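Local coordinates for protein CsuC (Acinetobacter baumannii, PDB 6FJY) that acts as the periplasmic chaperone of archaic chaperone-usher Csu pili, holding the tip adhesin CsuE in a pre-assembly complex by donor-strand complementation, at residues 3-8 with 21-26; 10-15 with 74-79; 28-33 with 63-68; 90-95 with 114-119. One frame throughout, in Å; residues are numbered along the deposited sequence.

Contact 1 of 4, residues 3-8 with 21-26; sequences FLIWPI and VWLQNT
One face of the Trp-6 indole is met by CD1 of Trp-22, which lies 3.3 Å from CZ2 of Trp-6, toward the rim of the ring. The two planes are 36° apart, so the pair is oblique. The side chains run side by side. CG of Trp-6 sits in the crowded position between backbone N and carbonyl carbon (chi1 63°), while CG of Trp-22 is anti to its carbonyl carbon. CB of Trp-22 also packs on NE1 of Trp-6 at 3.5 Å. Lys-69 makes a cation-pi contact with Trp-22. The third ring, Phe-3, meets CD2 of Leu-23 obliquely through CZ at 3.5 Å.

Strands 3-6 and 18-25 pair antiparallel in the Ig-like, PapD-type N-terminal domain. The backbone bond from Trp-22 N to Trp-6 O is short, 2.7 Å, and runs nearly along the C=O axis. The return bond, Trp-6 N to Trp-22 O, is longer at 3.3 Å. Leu-4 and Gln-24 exchange a second such pair of bonds. Their side chains share the face of the tryptophans, with CD2 of Leu-4 against CB of Gln-24. A chain of another protein packs on Leu-4 and Trp-6. Phe-3, Ile-5 and Leu-23 occupy the opposite face. There CG1 of Ile-5 lies 3.6 Å from CD2 of Leu-23 and 3.7 Å from CG1 of Val-21.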
loop_
_atom_site.group_PDB
_atom_site.type_symbol
_atom_site.label_atom_id
_atom_site.label_comp_id
_atom_site.label_asym_id
_atom_site.label_seq_id
_atom_site.Cartn_x
_atom_site.Cartn_y
_atom_site.Cartn_z
ATOM N N PHE A 3 5.789 -13.568 -3.956
ATOM C CA PHE A 3 4.752 -13.023 -3.101
ATOM C C PHE A 3 4.584 -11.528 -3.343
ATOM O O PHE A 3 5.562 -10.783 -3.439
ATOM C CB PHE A 3 5.096 -13.274 -1.640
ATOM C CG PHE A 3 3.917 -13.329 -0.752
ATOM C CD1 PHE A 3 2.905 -14.235 -0.997
ATOM C CD2 PHE A 3 3.826 -12.495 0.350
ATOM C CE1 PHE A 3 1.804 -14.300 -0.170
ATOM C CE2 PHE A 3 2.729 -12.554 1.185
ATOM C CZ PHE A 3 1.713 -13.458 0.923
ATOM N N LEU A 4 3.332 -11.104 -3.407
ATOM C CA LEU A 4 2.939 -9.713 -3.561
ATOM C C LEU A 4 2.005 -9.344 -2.417
ATOM O O LEU A 4 0.962 -9.982 -2.236
ATOM C CB LEU A 4 2.272 -9.513 -4.924
ATOM C CG LEU A 4 1.608 -8.207 -5.323
ATOM C CD1 LEU A 4 1.812 -8.001 -6.798
ATOM C CD2 LEU A 4 0.137 -8.279 -5.019
ATOM N N ILE A 5 2.395 -8.352 -1.622
ATOM C CA ILE A 5 1.614 -7.910 -0.473
ATOM C C ILE A 5 1.515 -6.386 -0.510
ATOM O O ILE A 5 2.537 -5.693 -0.555
ATOM C CB ILE A 5 2.209 -8.404 0.863
ATOM C CG1 ILE A 5 1.499 -7.740 2.036
ATOM C CG2 ILE A 5 3.707 -8.168 0.923
ATOM C CD1 ILE A 5 1.912 -8.299 3.358
ATOM N N TRP A 6 0.285 -5.873 -0.507
ATOM C CA TRP A 6 -0.003 -4.445 -0.563
ATOM C C TRP A 6 -1.354 -4.198 0.084
ATOM O O TRP A 6 -2.222 -5.082 0.064
ATOM C CB TRP A 6 -0.034 -3.907 -2.003
ATOM C CG TRP A 6 -1.125 -4.515 -2.825
ATOM C CD1 TRP A 6 -1.157 -5.775 -3.329
ATOM C CD2 TRP A 6 -2.354 -3.889 -3.229
ATOM N NE1 TRP A 6 -2.328 -5.982 -4.018
ATOM C CE2 TRP A 6 -3.076 -4.834 -3.979
ATOM C CE3 TRP A 6 -2.909 -2.621 -3.026
ATOM C CZ2 TRP A 6 -4.316 -4.554 -4.545
ATOM C CZ3 TRP A 6 -4.153 -2.343 -3.580
ATOM C CH2 TRP A 6 -4.841 -3.307 -4.334
ATOM N N PRO A 7 -1.572 -3.004 0.655
ATOM C CA PRO A 7 -0.531 -1.967 0.757
ATOM C C PRO A 7 0.473 -2.169 1.899
ATOM O O PRO A 7 0.161 -2.795 2.914
ATOM C CB PRO A 7 -1.342 -0.675 0.958
ATOM C CG PRO A 7 -2.606 -1.113 1.608
ATOM C CD PRO A 7 -2.898 -2.508 1.060
ATOM N N ILE A 8 1.695 -1.662 1.698
ATOM C CA ILE A 8 2.729 -1.731 2.728
ATOM C C ILE A 8 2.703 -0.536 3.686
ATOM O O ILE A 8 3.487 -0.512 4.645
ATOM C CB ILE A 8 4.112 -1.883 2.066
ATOM C CG1 ILE A 8 4.312 -0.815 1.007
ATOM C CG2 ILE A 8 4.265 -3.284 1.422
ATOM C CD1 ILE A 8 5.618 -0.976 0.261
ATOM N N VAL A 21 -5.567 -5.753 3.472
ATOM C CA VAL A 21 -4.280 -5.919 2.812
ATOM C C VAL A 21 -4.387 -7.155 1.935
ATOM O O VAL A 21 -4.961 -8.164 2.353
ATOM C CB VAL A 21 -3.116 -6.050 3.811
ATOM C CG1 VAL A 21 -1.837 -6.413 3.079
ATOM C CG2 VAL A 21 -2.916 -4.727 4.582
ATOM N N TRP A 22 -3.898 -7.057 0.704
ATOM C CA TRP A 22 -4.017 -8.142 -0.252
ATOM C C TRP A 22 -2.762 -8.995 -0.247
ATOM O O TRP A 22 -1.643 -8.484 -0.159
ATOM C CB TRP A 22 -4.300 -7.598 -1.648
ATOM C CG TRP A 22 -5.627 -6.933 -1.711
ATOM C CD1 TRP A 22 -5.864 -5.598 -1.787
ATOM C CD2 TRP A 22 -6.908 -7.569 -1.673
ATOM N NE1 TRP A 22 -7.215 -5.358 -1.807
ATOM C CE2 TRP A 22 -7.880 -6.552 -1.739
ATOM C CE3 TRP A 22 -7.330 -8.897 -1.606
ATOM C CZ2 TRP A 22 -9.247 -6.820 -1.730
ATOM C CZ3 TRP A 22 -8.694 -9.162 -1.609
ATOM C CH2 TRP A 22 -9.631 -8.129 -1.657
ATOM N N LEU A 23 -2.968 -10.305 -0.312
ATOM C CA LEU A 23 -1.901 -11.290 -0.408
ATOM C C LEU A 23 -2.116 -12.048 -1.707
ATOM O O LEU A 23 -3.132 -12.738 -1.855
ATOM C CB LEU A 23 -1.967 -12.254 0.773
ATOM C CG LEU A 23 -1.648 -11.614 2.124
ATOM C CD1 LEU A 23 -1.721 -12.642 3.249
ATOM C CD2 LEU A 23 -0.308 -10.895 2.093
ATOM N N GLN A 24 -1.168 -11.927 -2.636
ATOM C CA GLN A 24 -1.308 -12.508 -3.959
ATOM C C GLN A 24 -0.043 -13.270 -4.344
ATOM O O GLN A 24 1.066 -12.734 -4.271
ATOM C CB GLN A 24 -1.640 -11.413 -4.980
ATOM C CG GLN A 24 -2.034 -11.942 -6.357
ATOM C CD GLN A 24 -2.693 -10.871 -7.188
ATOM O OE1 GLN A 24 -2.814 -9.728 -6.748
ATOM N NE2 GLN A 24 -3.131 -11.227 -8.383
ATOM N N ASN A 25 -0.221 -14.533 -4.718
ATOM C CA ASN A 25 0.850 -15.403 -5.199
ATOM C C ASN A 25 0.786 -15.441 -6.720
ATOM O O ASN A 25 -0.144 -16.027 -7.292
ATOM C CB ASN A 25 0.708 -16.810 -4.617
ATOM C CG ASN A 25 1.887 -17.713 -4.945
ATOM O OD1 ASN A 25 2.523 -17.595 -5.994
ATOM N ND2 ASN A 25 2.169 -18.645 -4.044
ATOM N N THR A 26 1.774 -14.831 -7.373
ATOM C CA THR A 26 1.886 -14.857 -8.826
ATOM C C THR A 26 2.863 -15.912 -9.334
ATOM O O THR A 26 3.042 -16.035 -10.553
ATOM C CB THR A 26 2.286 -13.476 -9.351
ATOM O OG1 THR A 26 3.375 -12.966 -8.570
ATOM C CG2 THR A 26 1.098 -12.520 -9.298
#

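Contact 2 of 4, residues 10-15 with 74-79; sequences PKIEAN and LTKSVN
The side chains of Ile-12 and Lys-76 run alongside each other, pointing opposite ways. CG2 of Ile-12 lies 4.1 Å from CD of Lys-76. The contact lies inside the Ig-like beta sandwich of the PapD-type N-terminal domain, between the short strand 11-12 and the end of strand 69-76. The segments face each other across side chains and are not paired as strands. Their closest CA atoms, those of Ile-12 and Leu-74, are 8.3 Å apart.

CG1 of Ile-12 is anti to the carbonyl carbon, and the chain continues extended to CD1 (chi2 -178°). CD1 thus reaches across to Leu-74, where it lies 3.6 Å from the backbone O and 4.4 Å from CB. The packing here is loose.

Further out, Ile-55 touches both Ile-12 and the Lys-76 side chain. Backbone bonds to Phe-121 and Tyr-123 fix Ile-12 beside strand 109-123. Thr-19 and Lys-17 hold the backbones of Leu-74 and Lys-76 in the same way. Glu-13 turns its side chain away, and its OE1 accepts a hydrogen bond from the backbone N of Ser-129.

The Lys-76 chain bends at chi3 (-59°), which carries its amino group toward the turn after strand 11-12. NZ makes a weak hydrogen bond to O of Glu-16. It also lies 3.6 Å from O of Glu-13 and 3.7 Å from O of Ala-14.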
loop_
_atom_site.group_PDB
_atom_site.type_symbol
_atom_site.label_atom_id
_atom_site.label_comp_id
_atom_site.label_asym_id
_atom_site.label_seq_id
_atom_site.Cartn_x
_atom_site.Cartn_y
_atom_site.Cartn_z
ATOM N N PRO A 10 -0.495 0.562 5.310
ATOM C CA PRO A 10 -1.930 0.571 5.592
ATOM C C PRO A 10 -2.277 1.421 6.812
ATOM O O PRO A 10 -1.433 1.735 7.658
ATOM C CB PRO A 10 -2.236 -0.906 5.836
ATOM C CG PRO A 10 -0.983 -1.418 6.470
ATOM C CD PRO A 10 0.140 -0.675 5.788
ATOM N N LYS A 11 -3.554 1.797 6.873
ATOM C CA LYS A 11 -4.095 2.572 7.981
ATOM C C LYS A 11 -5.598 2.353 8.056
ATOM O O LYS A 11 -6.240 1.983 7.070
ATOM C CB LYS A 11 -3.780 4.075 7.885
ATOM C CG LYS A 11 -3.516 4.639 6.492
ATOM C CD LYS A 11 -4.729 4.678 5.595
ATOM C CE LYS A 11 -4.311 5.087 4.172
ATOM N NZ LYS A 11 -5.434 5.129 3.176
ATOM N N ILE A 12 -6.132 2.562 9.257
ATOM C CA ILE A 12 -7.552 2.432 9.567
ATOM C C ILE A 12 -8.027 3.794 10.061
ATOM O O ILE A 12 -7.609 4.249 11.134
ATOM C CB ILE A 12 -7.799 1.351 10.627
ATOM C CG1 ILE A 12 -6.971 0.104 10.307
ATOM C CG2 ILE A 12 -9.289 1.014 10.707
ATOM C CD1 ILE A 12 -7.178 -1.050 11.275
ATOM N N GLU A 13 -8.879 4.456 9.281
ATOM C CA GLU A 13 -9.328 5.790 9.649
ATOM C C GLU A 13 -10.314 5.721 10.818
ATOM O O GLU A 13 -10.779 4.644 11.224
ATOM C CB GLU A 13 -9.949 6.500 8.444
ATOM C CG GLU A 13 -9.025 6.590 7.222
ATOM C CD GLU A 13 -7.886 7.563 7.383
ATOM O OE1 GLU A 13 -7.861 8.302 8.387
ATOM O OE2 GLU A 13 -7.015 7.591 6.490
ATOM N N ALA A 14 -10.627 6.904 11.370
ATOM C CA ALA A 14 -11.472 6.965 12.561
ATOM C C ALA A 14 -12.868 6.417 12.295
ATOM O O ALA A 14 -13.459 5.771 13.167
ATOM C CB ALA A 14 -11.555 8.399 13.084
ATOM N N ASN A 15 -13.410 6.647 11.100
ATOM C CA ASN A 15 -14.754 6.181 10.774
ATOM C C ASN A 15 -14.764 4.809 10.101
ATOM O O ASN A 15 -15.813 4.375 9.616
ATOM C CB ASN A 15 -15.476 7.200 9.889
ATOM C CG ASN A 15 -14.758 7.464 8.580
ATOM O OD1 ASN A 15 -13.863 6.719 8.175
ATOM N ND2 ASN A 15 -15.159 8.530 7.903
ATOM N N LEU A 74 -7.906 -6.429 8.643
ATOM C CA LEU A 74 -7.411 -5.877 9.902
ATOM C C LEU A 74 -8.547 -5.100 10.550
ATOM O O LEU A 74 -8.910 -4.019 10.077
ATOM C CB LEU A 74 -6.196 -4.986 9.681
ATOM C CG LEU A 74 -5.068 -5.630 8.891
ATOM C CD1 LEU A 74 -3.959 -4.642 8.683
ATOM C CD2 LEU A 74 -4.565 -6.842 9.662
ATOM N N THR A 75 -9.102 -5.650 11.629
ATOM C CA THR A 75 -10.322 -5.146 12.247
ATOM C C THR A 75 -10.046 -4.667 13.667
ATOM O O THR A 75 -9.404 -5.376 14.451
ATOM C CB THR A 75 -11.410 -6.225 12.262
ATOM O OG1 THR A 75 -11.620 -6.704 10.932
ATOM C CG2 THR A 75 -12.721 -5.662 12.778
ATOM N N LYS A 76 -10.552 -3.473 13.996
ATOM C CA LYS A 76 -10.460 -2.936 15.354
ATOM C C LYS A 76 -11.422 -3.670 16.276
ATOM O O LYS A 76 -12.620 -3.757 15.992
ATOM C CB LYS A 76 -10.766 -1.440 15.385
ATOM C CG LYS A 76 -9.866 -0.613 14.537
ATOM C CD LYS A 76 -10.111 0.874 14.711
ATOM C CE LYS A 76 -11.502 1.302 14.372
ATOM N NZ LYS A 76 -11.497 2.785 14.231
ATOM N N SER A 77 -10.899 -4.222 17.366
ATOM C CA SER A 77 -11.753 -4.895 18.341
ATOM C C SER A 77 -12.480 -3.909 19.237
ATOM O O SER A 77 -13.569 -4.210 19.741
ATOM C CB SER A 77 -10.918 -5.818 19.218
ATOM O OG SER A 77 -10.093 -5.027 20.063
ATOM N N VAL A 78 -11.866 -2.753 19.480
ATOM C CA VAL A 78 -12.410 -1.714 20.338
ATOM C C VAL A 78 -12.129 -0.376 19.666
ATOM O O VAL A 78 -11.346 -0.282 18.721
ATOM C CB VAL A 78 -11.801 -1.754 21.758
ATOM C CG1 VAL A 78 -12.070 -3.100 22.430
ATOM C CG2 VAL A 78 -10.307 -1.484 21.698
ATOM N N ASN A 79 -12.791 0.668 20.155
ATOM C CA ASN A 79 -12.560 2.009 19.641
ATOM C C ASN A 79 -11.411 2.682 20.377
ATOM O O ASN A 79 -11.207 2.481 21.576
ATOM C CB ASN A 79 -13.837 2.838 19.733
ATOM C CG ASN A 79 -14.912 2.331 18.785
ATOM O OD1 ASN A 79 -14.665 2.162 17.589
ATOM N ND2 ASN A 79 -16.094 2.039 19.322
#

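Contact 3 of 4, residues 28-33 with 63-68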
loop_
_atom_site.group_PDB
_atom_site.type_symbol
_atom_site.label_atom_id
_atom_site.label_comp_id
_atom_site.label_asym_id
_atom_site.label_seq_id
_atom_site.Cartn_x
_atom_site.Cartn_y
_atom_site.Cartn_z
ATOM N N LYS A 28 4.493 -20.059 -9.320
ATOM C CA LYS A 28 3.953 -21.374 -9.636
ATOM C C LYS A 28 3.953 -22.332 -8.450
ATOM O O LYS A 28 3.418 -23.438 -8.569
ATOM C CB LYS A 28 4.729 -21.984 -10.808
ATOM C CG LYS A 28 4.560 -21.216 -12.114
ATOM C CD LYS A 28 5.171 -21.968 -13.284
ATOM C CE LYS A 28 5.034 -21.195 -14.590
ATOM N NZ LYS A 28 3.612 -21.028 -15.003
ATOM N N THR A 29 4.495 -21.926 -7.306
ATOM C CA THR A 29 4.543 -22.760 -6.114
ATOM C C THR A 29 3.679 -22.151 -5.017
ATOM O O THR A 29 3.542 -20.931 -4.919
ATOM C CB THR A 29 5.984 -22.932 -5.603
ATOM O OG1 THR A 29 6.535 -21.651 -5.263
ATOM C CG2 THR A 29 6.876 -23.642 -6.652
ATOM N N ASP A 30 3.082 -23.022 -4.202
ATOM C CA ASP A 30 2.287 -22.580 -3.071
ATOM C C ASP A 30 3.182 -22.020 -1.966
ATOM O O ASP A 30 4.381 -22.312 -1.891
ATOM C CB ASP A 30 1.442 -23.728 -2.517
ATOM C CG ASP A 30 0.533 -24.337 -3.565
ATOM O OD1 ASP A 30 0.456 -23.770 -4.669
ATOM O OD2 ASP A 30 -0.105 -25.370 -3.279
ATOM N N ALA A 31 2.571 -21.212 -1.093
ATOM C CA ALA A 31 3.250 -20.603 0.043
ATOM C C ALA A 31 2.315 -20.579 1.245
ATOM O O ALA A 31 1.092 -20.532 1.100
ATOM C CB ALA A 31 3.710 -19.180 -0.276
ATOM N N MET A 32 2.902 -20.658 2.433
ATOM C CA MET A 32 2.182 -20.524 3.689
ATOM C C MET A 32 2.530 -19.178 4.302
ATOM O O MET A 32 3.696 -18.764 4.297
ATOM C CB MET A 32 2.536 -21.650 4.668
ATOM C CG MET A 32 1.711 -21.660 5.966
ATOM S SD MET A 32 0.071 -22.364 5.765
ATOM C CE MET A 32 0.519 -23.799 4.815
ATOM N N VAL A 33 1.517 -18.508 4.842
ATOM C CA VAL A 33 1.663 -17.174 5.407
ATOM C C VAL A 33 1.066 -17.143 6.805
ATOM O O VAL A 33 -0.088 -17.536 7.003
ATOM C CB VAL A 33 0.980 -16.121 4.514
ATOM C CG1 VAL A 33 1.168 -14.752 5.084
ATOM C CG2 VAL A 33 1.540 -16.206 3.105
ATOM N N LYS A 63 -2.878 -20.308 3.556
ATOM C CA LYS A 63 -2.144 -20.946 2.473
ATOM C C LYS A 63 -2.489 -20.192 1.198
ATOM O O LYS A 63 -3.662 -20.113 0.817
ATOM C CB LYS A 63 -2.508 -22.425 2.356
ATOM C CG LYS A 63 -1.682 -23.218 1.348
ATOM C CD LYS A 63 -2.170 -24.660 1.245
ATOM C CE LYS A 63 -2.135 -25.372 2.590
ATOM N NZ LYS A 63 -2.453 -26.829 2.454
ATOM N N ILE A 64 -1.477 -19.598 0.574
ATOM C CA ILE A 64 -1.652 -18.827 -0.650
ATOM C C ILE A 64 -1.082 -19.677 -1.774
ATOM O O ILE A 64 0.135 -19.688 -1.999
ATOM C CB ILE A 64 -0.967 -17.458 -0.584
ATOM C CG1 ILE A 64 -1.229 -16.799 0.768
ATOM C CG2 ILE A 64 -1.479 -16.565 -1.712
ATOM C CD1 ILE A 64 -2.678 -16.474 1.001
ATOM N N LYS A 65 -1.960 -20.380 -2.483
ATOM C CA LYS A 65 -1.537 -21.246 -3.567
ATOM C C LYS A 65 -1.269 -20.396 -4.799
ATOM O O LYS A 65 -1.611 -19.213 -4.855
ATOM C CB LYS A 65 -2.600 -22.311 -3.858
ATOM C CG LYS A 65 -2.998 -23.124 -2.625
ATOM C CD LYS A 65 -4.318 -23.879 -2.782
ATOM C CE LYS A 65 -4.690 -24.572 -1.457
ATOM N NZ LYS A 65 -5.969 -25.356 -1.471
ATOM N N ALA A 66 -0.634 -21.017 -5.787
ATOM C CA ALA A 66 -0.299 -20.338 -7.030
ATOM C C ALA A 66 -1.548 -19.743 -7.664
ATOM O O ALA A 66 -2.558 -20.427 -7.837
ATOM C CB ALA A 66 0.369 -21.322 -7.993
ATOM N N GLY A 67 -1.492 -18.448 -7.969
ATOM C CA GLY A 67 -2.612 -17.775 -8.590
ATOM C C GLY A 67 -3.686 -17.302 -7.639
ATOM O O GLY A 67 -4.692 -16.745 -8.098
ATOM N N GLU A 68 -3.529 -17.520 -6.336
ATOM C CA GLU A 68 -4.557 -17.114 -5.397
ATOM C C GLU A 68 -4.352 -15.672 -4.957
ATOM O O GLU A 68 -3.248 -15.122 -5.016
ATOM C CB GLU A 68 -4.594 -18.028 -4.177
ATOM C CG GLU A 68 -5.106 -19.420 -4.522
ATOM C CD GLU A 68 -5.407 -20.207 -3.299
ATOM O OE1 GLU A 68 -4.737 -19.927 -2.284
ATOM O OE2 GLU A 68 -6.302 -21.089 -3.345
#
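Strands 31-41 and 55-64 meet antiparallel at one end of the Ig-like, PapD-type N-terminal domain. The tight part is the hydrogen-bonded pair Ala-31 and Ile-64. Ile-64 N donates to Ala-31 O at 2.8 Å, nearly along the C=O axis. Ala-31 N returns a bond of 3.0 Å to Ile-64 O, but from above the carbonyl plane. The same Ile-64 O also accepts from ND2 of Asn-25. On the buried face CG2 of Val-33 packs on CG1 of Ile-64 at 3.7 Å, and Phe-3 touches both.

The other face is looser and nearer solvent. The Met-32 chain bends at chi2 and chi3 (79° and 45°), which brings its CE to 3.8 Å from CE of Lys-63. The lysine chain then leads away.

Beyond the strands, residues 65-68 form a type II turn, closed by Glu-68 N to Lys-65 O. OE1 of Glu-68 accepts from Lys-65 N and also from NE2 of His-70. Asp-30 lies alongside Lys-65 without a charge contact; its OD2 is 6.1 Å from NZ of Lys-65. Its OD1 instead accepts from Ala-66 N at 3.2 Å, met from above the carboxylate plane.

Contact 4 of 4, residues 90-95 with 114-119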
loop_
_atom_site.group_PDB
_atom_site.type_symbol
_atom_site.label_atom_id
_atom_site.label_comp_id
_atom_site.label_asym_id
_atom_site.label_seq_id
_atom_site.Cartn_x
_atom_site.Cartn_y
_atom_site.Cartn_z
ATOM N N LEU A 90 2.509 -4.686 11.372
ATOM C CA LEU A 90 1.983 -5.886 10.738
ATOM C C LEU A 90 3.165 -6.771 10.356
ATOM O O LEU A 90 4.091 -6.309 9.676
ATOM C CB LEU A 90 1.162 -5.513 9.507
ATOM C CG LEU A 90 0.777 -6.651 8.565
ATOM C CD1 LEU A 90 -0.042 -7.679 9.283
ATOM C CD2 LEU A 90 0.052 -6.130 7.337
ATOM N N ILE A 91 3.153 -8.025 10.817
ATOM C CA ILE A 91 4.233 -8.972 10.551
ATOM C C ILE A 91 3.652 -10.175 9.816
ATOM O O ILE A 91 2.872 -10.950 10.390
ATOM C CB ILE A 91 4.948 -9.429 11.828
ATOM C CG1 ILE A 91 5.504 -8.249 12.622
ATOM C CG2 ILE A 91 6.090 -10.363 11.446
ATOM C CD1 ILE A 91 6.585 -7.507 11.912
ATOM N N VAL A 92 4.055 -10.361 8.564
ATOM C CA VAL A 92 3.633 -11.529 7.803
ATOM C C VAL A 92 4.860 -12.319 7.351
ATOM O O VAL A 92 5.802 -11.765 6.764
ATOM C CB VAL A 92 2.690 -11.173 6.634
ATOM C CG1 VAL A 92 2.375 -9.678 6.588
ATOM C CG2 VAL A 92 3.168 -11.752 5.321
ATOM N N ASP A 93 4.860 -13.603 7.693
ATOM C CA ASP A 93 5.954 -14.527 7.430
ATOM C C ASP A 93 5.577 -15.421 6.249
ATOM O O ASP A 93 4.568 -16.135 6.310
ATOM C CB ASP A 93 6.222 -15.360 8.680
ATOM C CG ASP A 93 6.913 -14.566 9.767
ATOM O OD1 ASP A 93 8.028 -14.082 9.511
ATOM O OD2 ASP A 93 6.337 -14.413 10.871
ATOM N N GLU A 94 6.385 -15.386 5.185
ATOM C CA GLU A 94 6.088 -16.053 3.916
ATOM C C GLU A 94 7.026 -17.239 3.727
ATOM O O GLU A 94 8.245 -17.060 3.626
ATOM C CB GLU A 94 6.220 -15.076 2.742
ATOM C CG GLU A 94 5.790 -15.619 1.361
ATOM C CD GLU A 94 6.967 -16.111 0.515
ATOM O OE1 GLU A 94 8.116 -16.088 1.005
ATOM O OE2 GLU A 94 6.747 -16.522 -0.644
ATOM N N LEU A 95 6.454 -18.437 3.647
ATOM C CA LEU A 95 7.224 -19.679 3.543
ATOM C C LEU A 95 6.872 -20.406 2.250
ATOM O O LEU A 95 5.847 -21.111 2.192
ATOM C CB LEU A 95 6.971 -20.586 4.754
ATOM C CG LEU A 95 6.061 -20.116 5.911
ATOM C CD1 LEU A 95 5.728 -21.282 6.823
ATOM C CD2 LEU A 95 6.640 -18.941 6.743
ATOM N N MET A 114 10.673 -15.309 3.700
ATOM C CA MET A 114 10.483 -13.869 3.831
ATOM C C MET A 114 9.750 -13.511 5.109
ATOM O O MET A 114 8.970 -14.299 5.650
ATOM C CB MET A 114 9.696 -13.281 2.652
ATOM C CG MET A 114 10.322 -13.466 1.297
ATOM S SD MET A 114 12.028 -12.988 1.258
ATOM C CE MET A 114 12.637 -14.628 1.059
ATOM N N ARG A 115 10.011 -12.296 5.579
ATOM C CA ARG A 115 9.276 -11.690 6.675
ATOM C C ARG A 115 9.079 -10.215 6.350
ATOM O O ARG A 115 10.051 -9.489 6.126
ATOM C CB ARG A 115 10.021 -11.863 7.996
ATOM C CG ARG A 115 9.308 -11.284 9.223
ATOM C CD ARG A 115 10.049 -11.726 10.470
ATOM N NE ARG A 115 9.345 -11.400 11.704
ATOM C CZ ARG A 115 9.879 -10.725 12.715
ATOM N NH1 ARG A 115 11.134 -10.302 12.644
ATOM N NH2 ARG A 115 9.162 -10.481 13.802
ATOM N N TYR A 116 7.827 -9.777 6.314
ATOM C CA TYR A 116 7.491 -8.388 6.037
ATOM C C TYR A 116 7.109 -7.710 7.338
ATOM O O TYR A 116 6.183 -8.155 8.027
ATOM C CB TYR A 116 6.344 -8.274 5.034
ATOM C CG TYR A 116 6.711 -8.680 3.627
ATOM C CD1 TYR A 116 6.668 -10.012 3.231
ATOM C CD2 TYR A 116 7.066 -7.726 2.685
ATOM C CE1 TYR A 116 7.002 -10.383 1.938
ATOM C CE2 TYR A 116 7.405 -8.088 1.388
ATOM C CZ TYR A 116 7.369 -9.414 1.022
ATOM O OH TYR A 116 7.694 -9.776 -0.259
ATOM N N SER A 117 7.845 -6.659 7.683
ATOM C CA SER A 117 7.499 -5.775 8.789
ATOM C C SER A 117 6.883 -4.519 8.181
ATOM O O SER A 117 7.555 -3.757 7.477
ATOM C CB SER A 117 8.717 -5.447 9.651
ATOM O OG SER A 117 8.331 -4.641 10.757
ATOM N N ILE A 118 5.591 -4.326 8.418
ATOM C CA ILE A 118 4.798 -3.330 7.719
ATOM C C ILE A 118 4.209 -2.355 8.745
ATOM O O ILE A 118 3.585 -2.798 9.710
ATOM C CB ILE A 118 3.687 -3.974 6.877
ATOM C CG1 ILE A 118 4.299 -4.597 5.608
ATOM C CG2 ILE A 118 2.600 -2.977 6.558
ATOM C CD1 ILE A 118 3.322 -5.457 4.828
ATOM N N PRO A 119 4.385 -1.045 8.572
ATOM C CA PRO A 119 3.821 -0.098 9.540
ATOM C C PRO A 119 2.319 0.038 9.358
ATOM O O PRO A 119 1.811 0.166 8.241
ATOM C CB PRO A 119 4.537 1.209 9.198
ATOM C CG PRO A 119 4.753 1.105 7.698
ATOM C CD PRO A 119 5.051 -0.352 7.448
#
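Arg-115 leaves its strand with CG anti to the backbone N (chi1 -179°) and stays extended as far as NE. CB lies 3.3 Å from OD1 of Asp-93. CG comes to 3.1 Å from that same oxygen, and CD also lies beside it. OD1 therefore lies along the aliphatic stem. At NE, Asp-93 OD1 forms only a long salt bridge of 3.7 Å. The two flat groups are nearly coplanar, 8° apart, with OD1 at the guanidinium edge. CG2 of Ile-91 lies 3.4 Å from NE and 3.9 Å from NH2 at the tip, and CD1 of Ile-91 lies over one guanidinium face. OD2 of Asp-93 has a weak, long ion pair with Arg-36.

Six backbone bonds join the strands, two each at the pairs Leu-90 with Ile-118, Val-92 with Tyr-116 and Glu-94 with Met-114. The straightest is Tyr-116 N to Val-92 O, at 175°. On the face of Val-92 and Tyr-116, OE1 of Glu-94 is buried against CG of Met-114 at 3.4 Å, without a polar partner in the model.

Strand 85-95 lies between strands 31-41 and 109-123 in one sheet of the Ig-like N-terminal domain. Ile-5 of strand 3-6 packs on Val-92, Tyr-116 and Ile-118. Residues 114-117 pair in parallel with a strand of another protein chain, consistent with donor-strand complementation. Arg-115 packs on a polar side chain of that chain.

How the contacts relate
The chain starts with strand 3-6, and contact 1 closes the first loop when strand 18-25 returns beside it. Contact 2 opens within that loop and closes at 74-79, so the two cross. Contact 3 is nested inside contact 2 and follows contact 1 in series. Contact 4 comes last. Contacts 1, 3 and 4 pair neighbouring strands: 3-6 with 18-25, 31-41 with 55-64, 85-95 with 109-123. Contact 2 joins strand 11-12 to strand 69-76 through side chains. All lie in the N-terminal domain. Asn-25 ties contact 1 to the turn of contact 3. Met-32 O accepts a backbone hydrogen bond from Leu-95 N, linking contacts 3 and 4. Pro-10 packs contact 2 on Ile-118.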